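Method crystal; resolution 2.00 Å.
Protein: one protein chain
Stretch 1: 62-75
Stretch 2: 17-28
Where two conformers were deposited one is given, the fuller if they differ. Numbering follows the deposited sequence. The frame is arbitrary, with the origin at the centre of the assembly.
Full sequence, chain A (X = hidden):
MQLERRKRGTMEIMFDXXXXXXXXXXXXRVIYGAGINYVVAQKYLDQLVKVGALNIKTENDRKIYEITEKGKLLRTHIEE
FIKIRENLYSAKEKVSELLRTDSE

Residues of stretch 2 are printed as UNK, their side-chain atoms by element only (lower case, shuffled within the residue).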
# COMPACT_ATOMS: atom_id res chain seq x y z
N ARG A 62 27.01 8.08 -29.05
CA ARG A 62 26.09 8.32 -27.89
C ARG A 62 25.37 7.03 -27.54
O ARG A 62 25.03 6.28 -28.43
CB ARG A 62 25.06 9.41 -28.26
CG ARG A 62 25.53 10.86 -28.04
CD ARG A 62 24.75 11.97 -28.78
NE ARG A 62 24.32 11.71 -30.19
CZ ARG A 62 24.73 12.35 -31.31
NH1 ARG A 62 25.63 13.33 -31.27
NH2 ARG A 62 24.23 12.01 -32.50
N LYS A 63 25.19 6.77 -26.26
CA LYS A 63 24.40 5.63 -25.81
C LYS A 63 22.92 5.84 -26.09
O LYS A 63 22.39 6.94 -25.88
CB LYS A 63 24.70 5.31 -24.37
CG LYS A 63 26.17 4.98 -24.21
CD LYS A 63 26.42 4.00 -23.11
CE LYS A 63 27.79 4.19 -22.45
NZ LYS A 63 27.73 4.11 -20.95
N ILE A 64 22.29 4.84 -26.70
CA ILE A 64 20.87 4.89 -27.00
C ILE A 64 20.25 3.66 -26.40
O ILE A 64 20.79 2.55 -26.59
CB ILE A 64 20.59 4.86 -28.50
CG1 ILE A 64 21.14 6.13 -29.16
CG2 ILE A 64 19.11 4.72 -28.81
CD1 ILE A 64 20.71 7.44 -28.50
N TYR A 65 19.18 3.85 -25.65
CA TYR A 65 18.49 2.74 -25.01
C TYR A 65 17.14 2.52 -25.66
O TYR A 65 16.47 3.48 -26.15
CB TYR A 65 18.33 3.02 -23.53
CG TYR A 65 19.61 3.21 -22.79
CD1 TYR A 65 20.23 4.46 -22.73
CD2 TYR A 65 20.18 2.17 -22.08
CE1 TYR A 65 21.40 4.63 -22.03
CE2 TYR A 65 21.36 2.35 -21.37
CZ TYR A 65 21.97 3.56 -21.38
OH TYR A 65 23.16 3.72 -20.67
N GLU A 66 16.77 1.28 -25.80
CA GLU A 66 15.50 0.96 -26.42
C GLU A 66 14.71 0.08 -25.53
O GLU A 66 15.23 -0.94 -25.09
CB GLU A 66 15.64 0.16 -27.69
CG GLU A 66 16.27 0.92 -28.77
CD GLU A 66 16.50 -0.01 -30.00
OE1 GLU A 66 15.82 -1.10 -30.08
OE2 GLU A 66 17.35 0.39 -30.86
N ILE A 67 13.45 0.39 -25.34
CA ILE A 67 12.63 -0.40 -24.44
C ILE A 67 12.32 -1.70 -25.15
O ILE A 67 12.11 -1.70 -26.36
CB ILE A 67 11.35 0.31 -24.00
CG1 ILE A 67 10.72 -0.37 -22.76
CG2 ILE A 67 10.37 0.50 -25.15
CD1 ILE A 67 9.64 0.51 -22.10
N THR A 68 12.31 -2.77 -24.37
CA THR A 68 11.99 -4.08 -24.89
C THR A 68 10.55 -4.43 -24.53
O THR A 68 9.87 -3.73 -23.77
CB THR A 68 12.87 -5.13 -24.25
OG1 THR A 68 12.58 -5.24 -22.86
CG2 THR A 68 14.36 -4.76 -24.41
N GLU A 69 10.08 -5.53 -25.09
CA GLU A 69 8.76 -6.01 -24.74
C GLU A 69 8.66 -6.23 -23.24
O GLU A 69 7.68 -5.86 -22.58
CB GLU A 69 8.49 -7.27 -25.56
CG GLU A 69 7.36 -8.12 -25.09
CD GLU A 69 6.03 -7.70 -25.66
OE1 GLU A 69 5.83 -6.48 -25.89
OE2 GLU A 69 5.19 -8.61 -25.90
N LYS A 70 9.69 -6.83 -22.65
CA LYS A 70 9.70 -7.05 -21.19
C LYS A 70 9.65 -5.73 -20.42
O LYS A 70 8.98 -5.57 -19.43
CB LYS A 70 10.93 -7.86 -20.81
CG LYS A 70 10.98 -8.22 -19.35
CD LYS A 70 12.21 -9.10 -19.00
CE LYS A 70 12.16 -9.36 -17.53
NZ LYS A 70 13.46 -9.89 -17.05
N GLY A 71 10.37 -4.76 -20.94
CA GLY A 71 10.39 -3.36 -20.40
C GLY A 71 9.06 -2.66 -20.46
O GLY A 71 8.69 -1.95 -19.55
N LYS A 72 8.30 -2.89 -21.52
CA LYS A 72 6.97 -2.32 -21.63
C LYS A 72 6.06 -2.90 -20.55
O LYS A 72 5.24 -2.20 -20.00
CB LYS A 72 6.34 -2.60 -23.03
CG LYS A 72 6.99 -1.81 -24.11
CD LYS A 72 6.57 -2.29 -25.48
CE LYS A 72 7.38 -1.60 -26.54
NZ LYS A 72 6.97 -2.15 -27.86
N LEU A 73 6.19 -4.19 -20.30
CA LEU A 73 5.44 -4.86 -19.26
C LEU A 73 5.84 -4.40 -17.90
O LEU A 73 4.99 -4.16 -17.06
CB LEU A 73 5.65 -6.34 -19.31
CG LEU A 73 4.86 -6.95 -20.46
CD1 LEU A 73 5.43 -8.21 -21.12
CD2 LEU A 73 3.43 -7.23 -20.03
N LEU A 74 7.13 -4.18 -17.70
CA LEU A 74 7.59 -3.62 -16.44
C LEU A 74 7.00 -2.23 -16.19
O LEU A 74 6.52 -1.94 -15.11
CB LEU A 74 9.11 -3.60 -16.41
CG LEU A 74 9.77 -3.04 -15.16
CD1 LEU A 74 9.38 -3.80 -13.91
CD2 LEU A 74 11.30 -2.98 -15.35
N ARG A 75 7.04 -1.39 -17.21
CA ARG A 75 6.43 -0.02 -17.14
C ARG A 75 4.96 -0.09 -16.73
O ARG A 75 4.52 0.60 -15.84
CB ARG A 75 6.60 0.72 -18.49
CG ARG A 75 5.94 2.11 -18.67
CD ARG A 75 5.52 2.45 -20.11
NE ARG A 75 4.83 3.74 -20.29
CZ ARG A 75 3.66 4.06 -19.72
NH1 ARG A 75 3.01 3.19 -18.92
NH2 ARG A 75 3.16 5.25 -19.94
N UNK A 17 11.92 6.55 -15.88
CA UNK A 17 12.78 6.29 -17.03
C UNK A 17 12.07 5.63 -18.21
O UNK A 17 12.18 6.05 -19.37
c UNK A 17 14.83 5.03 -17.79
c UNK A 17 13.98 5.43 -16.60
c UNK A 17 14.82 6.21 -15.61
c UNK A 17 15.86 5.45 -14.85
N UNK A 18 11.44 4.51 -17.94
CA UNK A 18 10.84 3.73 -18.97
C UNK A 18 9.80 4.46 -19.79
O UNK A 18 9.67 4.21 -21.01
c UNK A 18 11.99 0.79 -18.99
c UNK A 18 10.54 0.49 -16.98
c UNK A 18 11.23 1.47 -17.88
c UNK A 18 10.18 2.49 -18.38
N UNK A 19 9.03 5.30 -19.13
CA UNK A 19 7.94 5.97 -19.85
C UNK A 19 8.53 7.04 -20.72
O UNK A 19 7.83 7.61 -21.53
c UNK A 19 7.33 7.66 -18.06
n UNK A 19 6.52 10.72 -18.03
c UNK A 19 6.89 6.47 -18.87
c UNK A 19 6.94 10.47 -16.78
n UNK A 19 7.46 11.46 -16.07
n UNK A 19 6.84 9.24 -16.26
c UNK A 19 6.30 8.10 -17.00
N UNK A 20 9.82 7.33 -20.56
CA UNK A 20 10.51 8.28 -21.47
C UNK A 20 11.40 7.62 -22.53
O UNK A 20 12.09 8.32 -23.28
o UNK A 20 9.88 11.13 -20.65
c UNK A 20 11.30 9.24 -20.61
n UNK A 20 10.22 10.19 -18.62
c UNK A 20 10.40 10.27 -19.96
N UNK A 21 11.35 6.28 -22.61
CA UNK A 21 12.21 5.48 -23.48
C UNK A 21 11.47 4.67 -24.47
O UNK A 21 11.94 3.62 -24.87
s UNK A 21 14.27 5.32 -21.70
c UNK A 21 13.10 4.45 -22.74
N UNK A 22 10.39 5.26 -24.97
CA UNK A 22 9.57 4.58 -25.93
C UNK A 22 9.46 5.33 -27.23
O UNK A 22 8.83 6.37 -27.28
o UNK A 22 7.39 1.96 -27.48
c UNK A 22 8.20 4.41 -25.33
c UNK A 22 6.96 2.57 -26.47
c UNK A 22 7.16 4.06 -26.39
o UNK A 22 6.38 2.04 -25.50
N UNK A 23 10.04 4.76 -28.32
CA UNK A 23 10.76 3.48 -28.41
C UNK A 23 12.20 3.54 -27.89
O UNK A 23 12.73 2.52 -27.44
c UNK A 23 10.76 4.58 -30.54
c UNK A 23 10.76 3.21 -29.92
c UNK A 23 10.02 5.48 -29.61
N UNK A 24 12.81 4.72 -27.98
CA UNK A 24 14.21 4.92 -27.67
C UNK A 24 14.40 6.14 -26.75
O UNK A 24 13.54 7.06 -26.68
n UNK A 24 15.29 2.51 -32.29
c UNK A 24 15.03 5.25 -28.94
c UNK A 24 14.96 4.33 -30.14
c UNK A 24 15.98 4.73 -31.24
c UNK A 24 16.27 3.63 -32.26
N UNK A 25 15.56 6.22 -26.12
CA UNK A 25 15.94 7.37 -25.29
C UNK A 25 17.46 7.41 -25.23
O UNK A 25 18.13 6.38 -25.04
c UNK A 25 15.34 7.29 -23.86
s UNK A 25 15.76 5.74 -23.02
N UNK A 26 18.01 8.58 -25.36
CA UNK A 26 19.38 8.85 -24.93
C UNK A 26 19.39 9.43 -23.51
O UNK A 26 18.35 9.54 -22.86
N UNK A 27 20.56 9.79 -23.05
CA UNK A 27 20.74 10.19 -21.67
C UNK A 27 20.04 11.51 -21.36
O UNK A 27 19.56 11.70 -20.25
c UNK A 27 22.95 11.30 -22.11
c UNK A 27 22.23 10.22 -21.33
c UNK A 27 22.12 9.22 -18.97
c UNK A 27 22.48 10.41 -19.83
N UNK A 28 19.98 12.42 -22.32
CA UNK A 28 19.28 13.66 -22.15
C UNK A 28 17.81 13.41 -21.84
O UNK A 28 17.24 13.95 -20.89
c UNK A 28 19.41 14.59 -23.39
c UNK A 28 18.66 15.93 -23.18
o UNK A 28 20.80 14.82 -23.62
O HOH W 1 8.86 0.06 -28.84
O HOH W 2 11.61 0.18 -28.44
O HOH W 3 22.68 9.49 -25.10

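Position 17 carries four carbons, forked at the first, with one arm two carbons long. It lies on a helix and touches nothing on stretch 1. It is Ile17.

Position 18 has four carbons forked at the second, and its CB points toward stretch 1. One terminal carbon lies 3.9 Å from Leu74 CD2, the other 3.9 Å from Ile67 CD1. This is Leu18.

Position 19 has three carbons, a nitrogen, then a carbon bearing two more nitrogens. Its CB is 3.7 Å from Arg75 NE, but the end of the chain leads away. It is Arg19.

Position 20 has two carbons, the second with one oxygen and one nitrogen. Its CA-to-CB bond points away from stretch 1, and it makes no contact there. This is Asn20.

Position 21 has one carbon and one sulfur. The sulfur is 2.0 Å from the sulfur of position 25, a disulfide. Its backbone O lies 3.5 Å from Ile67 CB. It is Cys21, and it closes a type I turn begun at Leu18.

Position 22 has three carbons, the third bearing two oxygens. One oxygen lies 4.1 Å from Lys72 NZ, beyond a salt bridge, and a water bridges them, its bond to Lys72 NZ weak. This is Glu22.

Position 23 has three carbons closing a ring onto the backbone N, after a cis peptide bond. Its O accepts a hydrogen bond from Ile67 N at 3.1 Å. It is Pro23.

Position 24 has four carbons in a row ending in nitrogen. That nitrogen makes a salt bridge with Glu66 OE2 at 3.3 Å, a weak hydrogen bond. This is Lys24.

Position 25 has one carbon and one sulfur, the sulfur 3.8 Å from Tyr65 CB. With the disulfide, this is Cys25.

Position 26 has no side-chain atoms. Its CA is 3.7 Å from Lys63 O. It is Gly26, the N-cap of the next helix.

Position 27 has four carbons, forked at the first, one arm two carbons long. Its backbone N reaches Lys63 O through a water. It is Ile27.

Position 28 has one carbon carrying one oxygen and one carbon. It makes no contact with stretch 1. It is Thr28.

The contact has two parts. Antiparallel strands pair through Tyr65 N to Cys25 O at 2.8 Å and Cys25 N to Tyr65 O at 2.9 Å. Side chains of Glu66 and Lys24 share one face of the sheet, those of Tyr65 and Cys25 the other. Leu18 packs against Ile67, at the end of its strand, and against the helix at Gly71, Leu74 and Arg75. The disulfide, within stretch 2, ties the end of the turn to the strand.

Stretch 2 17-28: ILRNCEPKCGIT
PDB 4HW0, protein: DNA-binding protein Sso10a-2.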